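Local coordinates for iota-carrageenase (Alteromonas sp., PDB 1H80), which hydrolyses the 1,4-beta linkages within iota-carrageenan, a sulfated galactan of red algal cell walls, with inversion of anomeric configuration, at residues 206-220 and 240-254. Sequence-based numbering, arbitrary orientation.
Sequences NLHSEGGIALRMETD and IRCSKGLAAVMFGPH
Strands 207-210 and 240-243 run parallel, their axes approaching to 4.7 Å, and beyond a corner in each segment 216-218 pairs in parallel with 250-252; the register slips by one residue in between. At the first strand pair, NH1 and NH2 of Arg-241 both donate to Asn-206 OD1, at 2.9 Å and 3.2 Å. The oxygen lies in the guanidinium plane, and NH1 is also bound to Asn-239 OD1. His-208 CG stands anti to the backbone N (chi1 179°), which lays the ring beside Arg-241, whose CB covers one ring face. In the conformer of Ser-243 described here, His-208 NE2 and Ser-243 OG are hydrogen-bonded at 3.0 Å. His-208 ND1 shares a water with Arg-241 NH2. Inside the coil, Ala-214 CB and Leu-215 CB meet Ile-240 CG2. A turn about the last torsion of Met-217 (chi3 -80°) carries CE over the Phe-251 ring, 3.7 Å from its centroid. The same methyl presses tightly on Val-249 CG1. On the other face of this sheet, Arg-216 NH1 and Glu-218 OE1 form a salt bridge at 3.1 Å. Arg-216 NH2 is bound to Tyr-191 O. The second carboxylate oxygen, Glu-218 OE2, accepts an almost straight bond (178°) from His-254 NE2 at 2.9 Å, in the ring plane. Asp-220 CB sits over the centre of that ring. Together these two contacts fix the ring's rotation. Such stacking of equivalent strands and corners on successive coils is characteristic of the parallel beta-helix of this pectate lyase-like enzyme.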
# COMPACT_ATOMS: atom_id res chain seq x y z
N ASN A 206 -0.78 10.96 -6.73
CA ASN A 206 0.63 11.30 -6.66
C ASN A 206 1.32 10.55 -5.54
O ASN A 206 1.79 11.14 -4.56
CB ASN A 206 0.79 12.81 -6.46
CG ASN A 206 2.21 13.28 -6.71
OD1 ASN A 206 3.12 12.47 -6.91
ND2 ASN A 206 2.41 14.60 -6.72
N LEU A 207 1.37 9.23 -5.69
CA LEU A 207 1.99 8.35 -4.72
C LEU A 207 3.11 7.61 -5.43
O LEU A 207 2.94 7.16 -6.56
CB LEU A 207 0.96 7.36 -4.18
CG LEU A 207 -0.27 7.99 -3.53
CD1 LEU A 207 -1.23 6.89 -3.11
CD2 LEU A 207 0.14 8.84 -2.33
N HIS A 208 4.26 7.50 -4.77
CA HIS A 208 5.40 6.83 -5.37
C HIS A 208 6.11 6.00 -4.31
O HIS A 208 6.44 6.51 -3.24
CB HIS A 208 6.35 7.88 -5.95
CG HIS A 208 7.58 7.32 -6.59
ND1 HIS A 208 8.56 8.12 -7.13
CD2 HIS A 208 7.99 6.04 -6.79
CE1 HIS A 208 9.53 7.37 -7.63
NE2 HIS A 208 9.20 6.10 -7.43
N SER A 209 6.32 4.73 -4.59
CA SER A 209 7.02 3.87 -3.66
C SER A 209 8.21 3.22 -4.34
O SER A 209 8.10 2.73 -5.46
CB SER A 209 6.10 2.77 -3.12
OG SER A 209 6.81 1.91 -2.23
N GLU A 210 9.36 3.27 -3.67
CA GLU A 210 10.57 2.65 -4.16
C GLU A 210 10.61 1.33 -3.41
O GLU A 210 10.86 1.30 -2.20
CB GLU A 210 11.80 3.49 -3.81
CG GLU A 210 13.11 2.83 -4.20
CD GLU A 210 14.31 3.58 -3.69
OE1 GLU A 210 14.47 3.70 -2.45
OE2 GLU A 210 15.10 4.06 -4.53
N GLY A 211 10.36 0.23 -4.12
CA GLY A 211 10.32 -1.07 -3.49
C GLY A 211 8.88 -1.42 -3.18
O GLY A 211 8.04 -0.52 -3.01
N GLY A 212 8.56 -2.71 -3.13
CA GLY A 212 7.20 -3.12 -2.84
C GLY A 212 6.18 -2.63 -3.85
O GLY A 212 6.44 -2.59 -5.05
N ILE A 213 5.00 -2.26 -3.36
CA ILE A 213 3.92 -1.78 -4.21
C ILE A 213 3.39 -0.45 -3.68
O ILE A 213 3.16 -0.30 -2.48
CB ILE A 213 2.79 -2.81 -4.27
CG1 ILE A 213 3.32 -4.08 -4.93
CG2 ILE A 213 1.59 -2.26 -5.06
CD1 ILE A 213 2.35 -5.20 -4.93
N ALA A 214 3.21 0.52 -4.57
CA ALA A 214 2.72 1.84 -4.15
C ALA A 214 1.28 1.80 -3.68
O ALA A 214 0.96 2.24 -2.57
CB ALA A 214 2.88 2.84 -5.29
N LEU A 215 0.39 1.28 -4.52
CA LEU A 215 -1.02 1.17 -4.18
C LEU A 215 -1.38 -0.30 -4.22
O LEU A 215 -1.72 -0.85 -5.26
CB LEU A 215 -1.87 1.96 -5.17
CG LEU A 215 -3.38 1.93 -4.91
CD1 LEU A 215 -3.68 2.40 -3.47
CD2 LEU A 215 -4.07 2.83 -5.92
N ARG A 216 -1.30 -0.93 -3.05
CA ARG A 216 -1.57 -2.35 -2.91
C ARG A 216 -3.00 -2.61 -2.48
O ARG A 216 -3.33 -2.59 -1.30
CB ARG A 216 -0.59 -2.92 -1.88
CG ARG A 216 -0.64 -4.43 -1.72
CD ARG A 216 0.21 -4.84 -0.53
NE ARG A 216 1.64 -4.71 -0.79
CZ ARG A 216 2.38 -5.65 -1.37
NH1 ARG A 216 1.82 -6.79 -1.75
NH2 ARG A 216 3.68 -5.45 -1.58
N MET A 217 -3.86 -2.86 -3.46
CA MET A 217 -5.26 -3.13 -3.16
C MET A 217 -5.41 -4.63 -2.97
O MET A 217 -6.05 -5.32 -3.76
CB MET A 217 -6.14 -2.59 -4.27
CG MET A 217 -6.08 -1.06 -4.30
SD MET A 217 -6.89 -0.30 -5.68
CE MET A 217 -5.62 -0.52 -6.95
N GLU A 218 -4.78 -5.10 -1.90
CA GLU A 218 -4.78 -6.50 -1.52
C GLU A 218 -5.61 -6.57 -0.25
O GLU A 218 -5.12 -6.36 0.86
CB GLU A 218 -3.34 -6.97 -1.29
CG GLU A 218 -3.19 -8.41 -0.85
CD GLU A 218 -1.80 -8.95 -1.10
OE1 GLU A 218 -0.82 -8.19 -0.92
OE2 GLU A 218 -1.68 -10.14 -1.47
N THR A 219 -6.89 -6.86 -0.43
CA THR A 219 -7.86 -6.92 0.65
C THR A 219 -7.87 -8.28 1.35
O THR A 219 -8.75 -9.10 1.10
CB THR A 219 -9.25 -6.61 0.10
OG1 THR A 219 -9.56 -7.52 -0.97
CG2 THR A 219 -9.28 -5.20 -0.47
N ASP A 220 -6.91 -8.50 2.25
CA ASP A 220 -6.81 -9.79 2.92
C ASP A 220 -6.81 -9.82 4.45
O ASP A 220 -6.32 -10.78 5.05
CB ASP A 220 -5.57 -10.54 2.42
CG ASP A 220 -4.27 -9.81 2.73
OD1 ASP A 220 -4.31 -8.79 3.46
OD2 ASP A 220 -3.21 -10.26 2.26
N ILE A 240 0.16 7.17 -9.95
CA ILE A 240 0.71 6.20 -9.00
C ILE A 240 1.97 5.66 -9.64
O ILE A 240 1.96 5.21 -10.80
CB ILE A 240 -0.29 5.06 -8.75
CG1 ILE A 240 -1.66 5.63 -8.38
CG2 ILE A 240 0.24 4.14 -7.67
CD1 ILE A 240 -1.67 6.54 -7.15
N ARG A 241 3.07 5.70 -8.89
CA ARG A 241 4.35 5.28 -9.43
C ARG A 241 5.14 4.28 -8.60
O ARG A 241 5.05 4.26 -7.37
CB ARG A 241 5.21 6.52 -9.68
CG ARG A 241 4.47 7.65 -10.39
CD ARG A 241 5.37 8.83 -10.72
NE ARG A 241 5.92 9.49 -9.53
CZ ARG A 241 5.21 10.25 -8.69
NH1 ARG A 241 3.91 10.45 -8.89
NH2 ARG A 241 5.81 10.82 -7.65
N CYS A 242 5.91 3.45 -9.29
CA CYS A 242 6.75 2.45 -8.65
C CYS A 242 8.17 2.58 -9.20
O CYS A 242 8.38 2.98 -10.34
CB CYS A 242 6.22 1.03 -8.95
SG CYS A 242 7.51 -0.21 -8.60
N SER A 243 9.16 2.26 -8.37
CA SER A 243 10.56 2.27 -8.79
C SER A 243 11.26 1.17 -8.01
O SER A 243 11.10 1.06 -6.79
CB SER A 243 11.22 3.63 -8.51
OG SER A 243 11.23 3.96 -7.14
N LYS A 244 12.00 0.33 -8.72
CA LYS A 244 12.72 -0.78 -8.11
C LYS A 244 11.83 -1.62 -7.20
O LYS A 244 12.26 -2.06 -6.13
CB LYS A 244 13.92 -0.25 -7.31
CG LYS A 244 14.89 0.56 -8.15
CD LYS A 244 16.08 1.02 -7.31
CE LYS A 244 17.05 1.84 -8.14
NZ LYS A 244 18.21 2.31 -7.33
N GLY A 245 10.60 -1.86 -7.64
CA GLY A 245 9.69 -2.64 -6.83
C GLY A 245 8.92 -3.69 -7.61
O GLY A 245 9.33 -4.09 -8.70
N LEU A 246 7.81 -4.12 -7.04
CA LEU A 246 6.96 -5.13 -7.67
C LEU A 246 6.03 -4.52 -8.70
O LEU A 246 5.97 -4.97 -9.85
CB LEU A 246 6.13 -5.86 -6.61
CG LEU A 246 6.86 -6.74 -5.60
CD1 LEU A 246 5.86 -7.26 -4.57
CD2 LEU A 246 7.52 -7.91 -6.32
N ALA A 247 5.29 -3.50 -8.29
CA ALA A 247 4.34 -2.83 -9.17
C ALA A 247 3.87 -1.53 -8.55
O ALA A 247 4.01 -1.32 -7.35
CB ALA A 247 3.13 -3.73 -9.41
N ALA A 248 3.33 -0.65 -9.38
CA ALA A 248 2.83 0.63 -8.90
C ALA A 248 1.43 0.39 -8.35
O ALA A 248 1.07 0.88 -7.29
CB ALA A 248 2.78 1.64 -10.04
N VAL A 249 0.65 -0.37 -9.10
CA VAL A 249 -0.72 -0.68 -8.72
C VAL A 249 -0.95 -2.17 -8.77
O VAL A 249 -0.60 -2.83 -9.74
CB VAL A 249 -1.71 0.01 -9.67
CG1 VAL A 249 -3.13 -0.38 -9.29
CG2 VAL A 249 -1.53 1.52 -9.61
N MET A 250 -1.55 -2.71 -7.71
CA MET A 250 -1.82 -4.14 -7.67
C MET A 250 -3.20 -4.45 -7.12
O MET A 250 -3.65 -3.82 -6.16
CB MET A 250 -0.75 -4.85 -6.84
CG MET A 250 -1.00 -6.33 -6.63
SD MET A 250 -1.91 -6.63 -5.11
CE MET A 250 -0.60 -7.35 -4.11
N PHE A 251 -3.87 -5.41 -7.75
CA PHE A 251 -5.20 -5.83 -7.34
C PHE A 251 -5.08 -7.28 -6.89
O PHE A 251 -4.60 -8.13 -7.64
CB PHE A 251 -6.20 -5.75 -8.49
CG PHE A 251 -6.42 -4.36 -9.01
CD1 PHE A 251 -5.57 -3.82 -9.97
CD2 PHE A 251 -7.47 -3.59 -8.53
CE1 PHE A 251 -5.76 -2.53 -10.45
CE2 PHE A 251 -7.67 -2.30 -9.01
CZ PHE A 251 -6.82 -1.77 -9.97
N GLY A 252 -5.50 -7.55 -5.66
CA GLY A 252 -5.45 -8.89 -5.12
C GLY A 252 -6.59 -8.97 -4.13
O GLY A 252 -6.40 -8.72 -2.94
N PRO A 253 -7.80 -9.34 -4.58
CA PRO A 253 -8.97 -9.43 -3.70
C PRO A 253 -9.00 -10.56 -2.70
O PRO A 253 -9.79 -10.52 -1.75
CB PRO A 253 -10.12 -9.50 -4.70
CG PRO A 253 -9.53 -10.36 -5.78
CD PRO A 253 -8.13 -9.78 -5.95
N HIS A 254 -8.16 -11.57 -2.88
CA HIS A 254 -8.15 -12.71 -1.98
C HIS A 254 -9.57 -13.29 -1.91
O HIS A 254 -10.09 -13.78 -2.90
CB HIS A 254 -7.64 -12.31 -0.60
CG HIS A 254 -6.16 -12.15 -0.53
ND1 HIS A 254 -5.34 -13.01 0.16
CD2 HIS A 254 -5.33 -11.24 -1.11
CE1 HIS A 254 -4.08 -12.65 0.01
NE2 HIS A 254 -4.05 -11.57 -0.75
O HOH W 1 8.71 10.90 -7.16
O HOH W 2 14.16 4.50 -6.99